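Local coordinates for protein peptidase family U32 (Geobacillus thermoleovorans, PDB 4HE6) that is of unknown function, being the C-terminal domain of a putative U32 family peptidase, a small all-beta domain, at residues Arg27-Phe39 against Glu44-Glu56. Sequence-based numbering, arbitrary orientation.
With ACT (acetate ion), chain C.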
loop_
_atom_site.group_PDB
_atom_site.type_symbol
_atom_site.label_atom_id
_atom_site.label_comp_id
_atom_site.label_asym_id
_atom_site.label_seq_id
_atom_site.Cartn_x
_atom_site.Cartn_y
_atom_site.Cartn_z
ATOM N N ARG A 27 1.987 2.458 7.532
ATOM C CA ARG A 27 2.701 2.166 8.764
ATOM C C ARG A 27 4.120 2.715 8.777
ATOM O O ARG A 27 4.604 3.022 9.855
ATOM C CB ARG A 27 2.618 0.646 9.053
ATOM C CG ARG A 27 2.465 0.320 10.528
ATOM C CD ARG A 27 1.245 0.931 11.188
ATOM N NE ARG A 27 0.855 0.337 12.440
ATOM C CZ ARG A 27 -0.047 -0.594 12.705
ATOM N NH1 ARG A 27 -0.807 -1.141 11.748
ATOM N NH2 ARG A 27 -0.246 -0.985 13.938
ATOM N N ASN A 28 4.756 2.785 7.625
ATOM C CA ASN A 28 6.100 3.400 7.526
ATOM C C ASN A 28 6.195 4.132 6.188
ATOM O O ASN A 28 5.451 3.828 5.258
ATOM C CB ASN A 28 7.205 2.367 7.684
ATOM C CG ASN A 28 7.307 1.826 9.077
ATOM O OD1 ASN A 28 7.817 2.503 9.990
ATOM N ND2 ASN A 28 6.786 0.647 9.309
ATOM N N HIS A 29 7.137 5.045 6.096
ATOM C CA HIS A 29 7.230 5.937 4.951
ATOM C C HIS A 29 7.332 5.184 3.616
ATOM O O HIS A 29 8.133 4.280 3.446
ATOM C CB HIS A 29 8.541 6.736 5.096
ATOM C CG HIS A 29 8.765 7.842 4.163
ATOM N ND1 HIS A 29 9.054 7.717 2.824
ATOM C CD2 HIS A 29 8.730 9.178 4.427
ATOM C CE1 HIS A 29 9.196 8.920 2.306
ATOM N NE2 HIS A 29 9.001 9.808 3.240
ATOM N N PHE A 30 6.575 5.660 2.627
ATOM C CA PHE A 30 6.764 5.243 1.272
ATOM C C PHE A 30 6.325 6.408 0.360
ATOM O O PHE A 30 5.613 7.321 0.796
ATOM C CB PHE A 30 6.002 3.960 0.917
ATOM C CG PHE A 30 4.509 3.990 1.099
ATOM C CD1 PHE A 30 3.696 4.359 0.026
ATOM C CD2 PHE A 30 3.924 3.649 2.274
ATOM C CE1 PHE A 30 2.320 4.314 0.158
ATOM C CE2 PHE A 30 2.557 3.612 2.436
ATOM C CZ PHE A 30 1.753 3.976 1.372
ATOM N N ARG A 31 6.805 6.380 -0.889
ATOM C CA ARG A 31 6.560 7.543 -1.765
ATOM C C ARG A 31 6.547 7.058 -3.193
ATOM O O ARG A 31 7.017 5.964 -3.540
ATOM C CB ARG A 31 7.639 8.571 -1.555
ATOM C CG ARG A 31 9.000 8.185 -2.087
ATOM C CD ARG A 31 10.060 9.257 -1.848
ATOM N NE ARG A 31 11.340 8.762 -2.362
ATOM C CZ ARG A 31 12.526 9.094 -1.902
ATOM N NH1 ARG A 31 12.692 9.942 -0.881
ATOM N NH2 ARG A 31 13.632 8.572 -2.454
ATOM N N PRO A 32 6.029 7.914 -4.077
ATOM C CA PRO A 32 6.061 7.571 -5.525
ATOM C C PRO A 32 7.471 7.277 -5.995
ATOM O O PRO A 32 8.436 7.955 -5.624
ATOM C CB PRO A 32 5.397 8.786 -6.198
ATOM C CG PRO A 32 4.503 9.327 -5.141
ATOM C CD PRO A 32 5.319 9.177 -3.844
ATOM N N GLY A 33 7.574 6.249 -6.829
ATOM C CA GLY A 33 8.826 5.750 -7.318
ATOM C C GLY A 33 9.393 4.612 -6.530
ATOM O O GLY A 33 10.287 3.906 -7.023
ATOM N N ASP A 34 8.902 4.398 -5.303
ATOM C CA ASP A 34 9.370 3.290 -4.506
ATOM C C ASP A 34 8.826 1.981 -5.076
ATOM O O ASP A 34 7.710 1.915 -5.603
ATOM C CB ASP A 34 8.889 3.416 -3.056
ATOM C CG ASP A 34 9.559 4.435 -2.202
ATOM O OD1 ASP A 34 10.596 4.969 -2.660
ATOM O OD2 ASP A 34 9.078 4.678 -1.077
ATOM N N GLU A 35 9.616 0.923 -4.871
ATOM C CA GLU A 35 9.146 -0.422 -5.134
ATOM C C GLU A 35 8.598 -1.042 -3.851
ATOM O O GLU A 35 9.254 -0.983 -2.793
ATOM C CB GLU A 35 10.262 -1.309 -5.651
ATOM C CG GLU A 35 9.753 -2.536 -6.385
ATOM C CD GLU A 35 9.182 -2.254 -7.735
ATOM O OE1 GLU A 35 8.590 -3.207 -8.317
ATOM O OE2 GLU A 35 9.301 -1.115 -8.217
ATOM N N VAL A 36 7.435 -1.677 -3.971
ATOM C CA VAL A 36 6.776 -2.341 -2.871
ATOM C C VAL A 36 6.411 -3.749 -3.259
ATOM O O VAL A 36 6.316 -4.090 -4.422
ATOM C CB VAL A 36 5.535 -1.547 -2.366
ATOM C CG1 VAL A 36 5.938 -0.167 -1.897
ATOM C CG2 VAL A 36 4.486 -1.485 -3.438
ATOM N N GLU A 37 6.158 -4.563 -2.267
ATOM C CA GLU A 37 5.622 -5.906 -2.424
ATOM C C GLU A 37 4.372 -6.034 -1.613
ATOM O O GLU A 37 4.354 -5.696 -0.420
ATOM C CB GLU A 37 6.656 -6.961 -1.965
ATOM C CG GLU A 37 6.212 -8.377 -2.334
ATOM C CD GLU A 37 7.130 -9.450 -1.836
ATOM O OE1 GLU A 37 7.369 -10.416 -2.596
ATOM O OE2 GLU A 37 7.634 -9.397 -0.709
ATOM N N PHE A 38 3.319 -6.546 -2.232
ATOM C CA PHE A 38 2.118 -6.938 -1.541
ATOM C C PHE A 38 2.182 -8.423 -1.256
ATOM O O PHE A 38 2.646 -9.219 -2.069
ATOM C CB PHE A 38 0.868 -6.609 -2.378
ATOM C CG PHE A 38 0.604 -5.128 -2.444
ATOM C CD1 PHE A 38 1.015 -4.356 -3.554
ATOM C CD2 PHE A 38 -0.027 -4.511 -1.377
ATOM C CE1 PHE A 38 0.725 -2.998 -3.527
ATOM C CE2 PHE A 38 -0.304 -3.148 -1.420
ATOM C CZ PHE A 38 0.066 -2.381 -2.497
ATOM N N PHE A 39 1.701 -8.783 -0.040
ATOM C CA PHE A 39 1.814 -10.178 0.405
ATOM C C PHE A 39 0.692 -10.514 1.352
ATOM O O PHE A 39 -0.088 -9.652 1.794
ATOM C CB PHE A 39 3.188 -10.399 1.029
ATOM C CG PHE A 39 3.489 -9.654 2.300
ATOM C CD1 PHE A 39 3.423 -10.287 3.540
ATOM C CD2 PHE A 39 3.849 -8.316 2.272
ATOM C CE1 PHE A 39 3.737 -9.606 4.690
ATOM C CE2 PHE A 39 4.166 -7.634 3.442
ATOM C CZ PHE A 39 4.116 -8.262 4.660
ATOM N N GLU A 44 -0.966 -14.460 -4.700
ATOM C CA GLU A 44 0.445 -14.571 -5.018
ATOM C C GLU A 44 1.094 -13.221 -4.716
ATOM O O GLU A 44 0.606 -12.191 -5.202
ATOM C CB GLU A 44 0.687 -14.997 -6.470
ATOM C CG GLU A 44 2.188 -15.108 -6.784
ATOM C CD GLU A 44 2.470 -15.434 -8.219
ATOM O OE1 GLU A 44 1.860 -14.819 -9.096
ATOM O OE2 GLU A 44 3.353 -16.311 -8.424
ATOM N N ASN A 45 2.155 -13.203 -3.958
ATOM C CA ASN A 45 2.835 -11.942 -3.679
ATOM C C ASN A 45 3.338 -11.338 -4.961
ATOM O O ASN A 45 3.748 -12.052 -5.894
ATOM C CB ASN A 45 4.023 -12.215 -2.752
ATOM C CG ASN A 45 3.675 -12.790 -1.415
ATOM O OD1 ASN A 45 2.496 -12.944 -1.048
ATOM N ND2 ASN A 45 4.692 -13.146 -0.660
ATOM N N PHE A 46 3.337 -10.003 -5.032
ATOM C CA PHE A 46 3.783 -9.337 -6.245
ATOM C C PHE A 46 4.370 -7.979 -5.899
ATOM O O PHE A 46 4.078 -7.377 -4.853
ATOM C CB PHE A 46 2.644 -9.190 -7.270
ATOM C CG PHE A 46 1.570 -8.219 -6.871
ATOM C CD1 PHE A 46 1.581 -6.882 -7.256
ATOM C CD2 PHE A 46 0.497 -8.660 -6.094
ATOM C CE1 PHE A 46 0.572 -6.001 -6.855
ATOM C CE2 PHE A 46 -0.524 -7.792 -5.724
ATOM C CZ PHE A 46 -0.505 -6.493 -6.118
ATOM N N THR A 47 5.232 -7.517 -6.785
ATOM C CA THR A 47 5.880 -6.230 -6.623
ATOM C C THR A 47 5.363 -5.225 -7.631
ATOM O O THR A 47 4.891 -5.612 -8.712
ATOM C CB THR A 47 7.419 -6.327 -6.753
ATOM O OG1 THR A 47 7.730 -6.883 -8.035
ATOM C CG2 THR A 47 7.995 -7.186 -5.657
ATOM N N GLN A 48 5.473 -3.966 -7.293
ATOM C CA GLN A 48 5.139 -2.888 -8.225
ATOM C C GLN A 48 5.834 -1.618 -7.771
ATOM O O GLN A 48 6.267 -1.465 -6.622
ATOM C CB GLN A 48 3.640 -2.632 -8.309
ATOM C CG GLN A 48 3.062 -2.003 -7.060
ATOM C CD GLN A 48 1.640 -1.575 -7.282
ATOM O OE1 GLN A 48 0.752 -2.412 -7.345
ATOM N NE2 GLN A 48 1.436 -0.262 -7.371
ATOM N N VAL A 49 5.851 -0.651 -8.705
ATOM C CA VAL A 49 6.210 0.729 -8.375
ATOM C C VAL A 49 4.967 1.446 -7.933
ATOM O O VAL A 49 3.856 1.245 -8.440
ATOM C CB VAL A 49 6.880 1.447 -9.588
ATOM C CG1 VAL A 49 5.944 1.608 -10.780
ATOM C CG2 VAL A 49 7.450 2.773 -9.131
ATOM N N ILE A 50 5.106 2.330 -6.964
ATOM C CA ILE A 50 4.064 3.267 -6.565
ATOM C C ILE A 50 4.106 4.456 -7.488
ATOM O O ILE A 50 5.123 5.151 -7.572
ATOM C CB ILE A 50 4.252 3.746 -5.117
ATOM C CG1 ILE A 50 4.395 2.578 -4.098
ATOM C CG2 ILE A 50 3.187 4.796 -4.789
ATOM C CD1 ILE A 50 3.130 2.088 -3.597
ATOM N N GLU A 51 3.055 4.701 -8.262
ATOM C CA GLU A 51 3.089 5.732 -9.279
ATOM C C GLU A 51 2.837 7.127 -8.757
ATOM O O GLU A 51 3.377 8.104 -9.260
ATOM C CB GLU A 51 2.036 5.502 -10.359
ATOM C CG GLU A 51 2.544 4.540 -11.408
ATOM C CD GLU A 51 1.699 4.512 -12.662
ATOM O OE1 GLU A 51 0.775 3.679 -12.618
ATOM O OE2 GLU A 51 1.968 5.250 -13.645
ATOM N N LYS A 52 1.929 7.229 -7.834
ATOM C CA LYS A 52 1.231 8.466 -7.444
ATOM C C LYS A 52 0.351 8.114 -6.238
ATOM O O LYS A 52 -0.219 7.031 -6.247
ATOM C CB LYS A 52 0.339 8.954 -8.582
ATOM C CG LYS A 52 -0.185 10.345 -8.330
ATOM C CD LYS A 52 -0.723 10.999 -9.627
ATOM C CE LYS A 52 -1.939 10.280 -10.103
ATOM N NZ LYS A 52 -2.371 10.740 -11.447
ATOM N N ILE A 53 0.248 8.985 -5.253
ATOM C CA ILE A 53 -0.520 8.682 -4.043
ATOM C C ILE A 53 -1.416 9.865 -3.735
ATOM O O ILE A 53 -1.034 11.038 -3.908
ATOM C CB ILE A 53 0.429 8.478 -2.806
ATOM C CG1 ILE A 53 1.465 7.417 -3.059
ATOM C CG2 ILE A 53 -0.360 8.322 -1.521
ATOM C CD1 ILE A 53 2.635 7.457 -2.024
ATOM N N TRP A 54 -2.607 9.606 -3.224
ATOM C CA TRP A 54 -3.525 10.662 -2.811
ATOM C C TRP A 54 -4.174 10.259 -1.493
ATOM O O TRP A 54 -4.209 9.102 -1.097
ATOM C CB TRP A 54 -4.539 11.022 -3.857
ATOM C CG TRP A 54 -5.344 9.940 -4.489
ATOM C CD1 TRP A 54 -6.640 9.584 -4.204
ATOM C CD2 TRP A 54 -4.929 9.074 -5.562
ATOM N NE1 TRP A 54 -7.036 8.565 -5.002
ATOM C CE2 TRP A 54 -5.992 8.230 -5.848
ATOM C CE3 TRP A 54 -3.735 8.918 -6.278
ATOM C CZ2 TRP A 54 -5.967 7.229 -6.843
ATOM C CZ3 TRP A 54 -3.693 7.946 -7.263
ATOM C CH2 TRP A 54 -4.787 7.131 -7.530
ATOM N N ASP A 55 -4.655 11.281 -0.782
ATOM C CA ASP A 55 -5.388 11.046 0.462
ATOM C C ASP A 55 -6.894 10.873 0.144
ATOM O O ASP A 55 -7.323 10.936 -1.002
ATOM C CB ASP A 55 -5.056 12.158 1.460
ATOM C CG ASP A 55 -5.614 13.491 1.102
ATOM O OD1 ASP A 55 -6.469 13.616 0.210
ATOM O OD2 ASP A 55 -5.162 14.458 1.735
ATOM N N GLU A 56 -7.665 10.633 1.198
ATOM C CA GLU A 56 -9.079 10.391 1.002
ATOM C C GLU A 56 -9.839 11.631 0.593
ATOM O O GLU A 56 -11.015 11.551 0.234
ATOM C CB GLU A 56 -9.685 9.741 2.245
ATOM C CG GLU A 56 -9.057 8.339 2.443
ATOM C CD GLU A 56 -9.815 7.462 3.397
ATOM O OE1 GLU A 56 -10.024 7.804 4.565
ATOM O OE2 GLU A 56 -10.188 6.375 2.883
HETATM C C ACT C . 10.412 12.868 4.036
HETATM O O ACT C . 9.766 13.129 5.060
HETATM O OXT ACT C . 9.862 12.568 2.952
HETATM C CH3 ACT C . 11.914 12.891 4.093
HETATM O O HOH W 1 7.630 -5.368 -10.395
HETATM O O HOH W 2 7.507 -12.845 -1.527
#
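The carbonyl oxygen of Ile-50 is met twice by the turn from Arg-31 to Asp-34. Gly-33 N gives it a nearly straight hydrogen bond, 2.8 Å to Ile-50 O and 173° at the hydrogen. Pro-32 CA adds a weaker CA-H...O contact. The turn is type II. Gly-33 has a positive phi and, lacking a CB, avoids crowding the carbonyl oxygen of the residue before. Asp-34 N closes the turn on Arg-31 O. Asp-34 OD2 adds a bond from Arg-31 N, which meets it from above the carboxylate plane.

Beyond the turn, strands 35-39 and 46-49 run antiparallel as a hairpin. Paired backbone bonds join Val-36 with Gln-48 and Phe-38 with Phe-46. Ile-50 N continues the ladder to Asp-34 O at 3.0 Å.

Val-36, Phe-38, Phe-46 and Gln-48 share one face. Phe-38 CB sits over the face of the Phe-46 ring, 4.2 Å from its centroid. The two rings are inclined by 32°. Phe-46 CG lies between its own N and carbonyl carbon (chi1 69°), which turns CE1, CE2 and CZ against CB and CD1 of Phe-38. The Gln-48 amide is held at both ends: NE2 donates to Val-49 O and Lys-74 O, and OE1 accepts from Lys-76 N. Ile-50 CD1 packs on Val-36 CG2 at 3.8 Å. Ile-53 CD1 fits between Pro-32 CD (3.7 Å) and Phe-30 CE1.

Glu-35, Glu-37, Thr-47 and Val-49 occupy the other face, where water links residues diagonally across the hairpin. One water joins Glu-35 OE1 to Thr-47 OG1. Another donates to Glu-37 OE1 at 2.7 Å and accepts from Asn-45 ND2. Glu-37 OE2 pairs with Arg-86 of strand 84-87.

The apolar face, with its bonded amide, thus turns inward against strands 70-74 and 84-87. The water-bridged carboxylates take the more exposed side, consistent with a hairpin at the sheet edge.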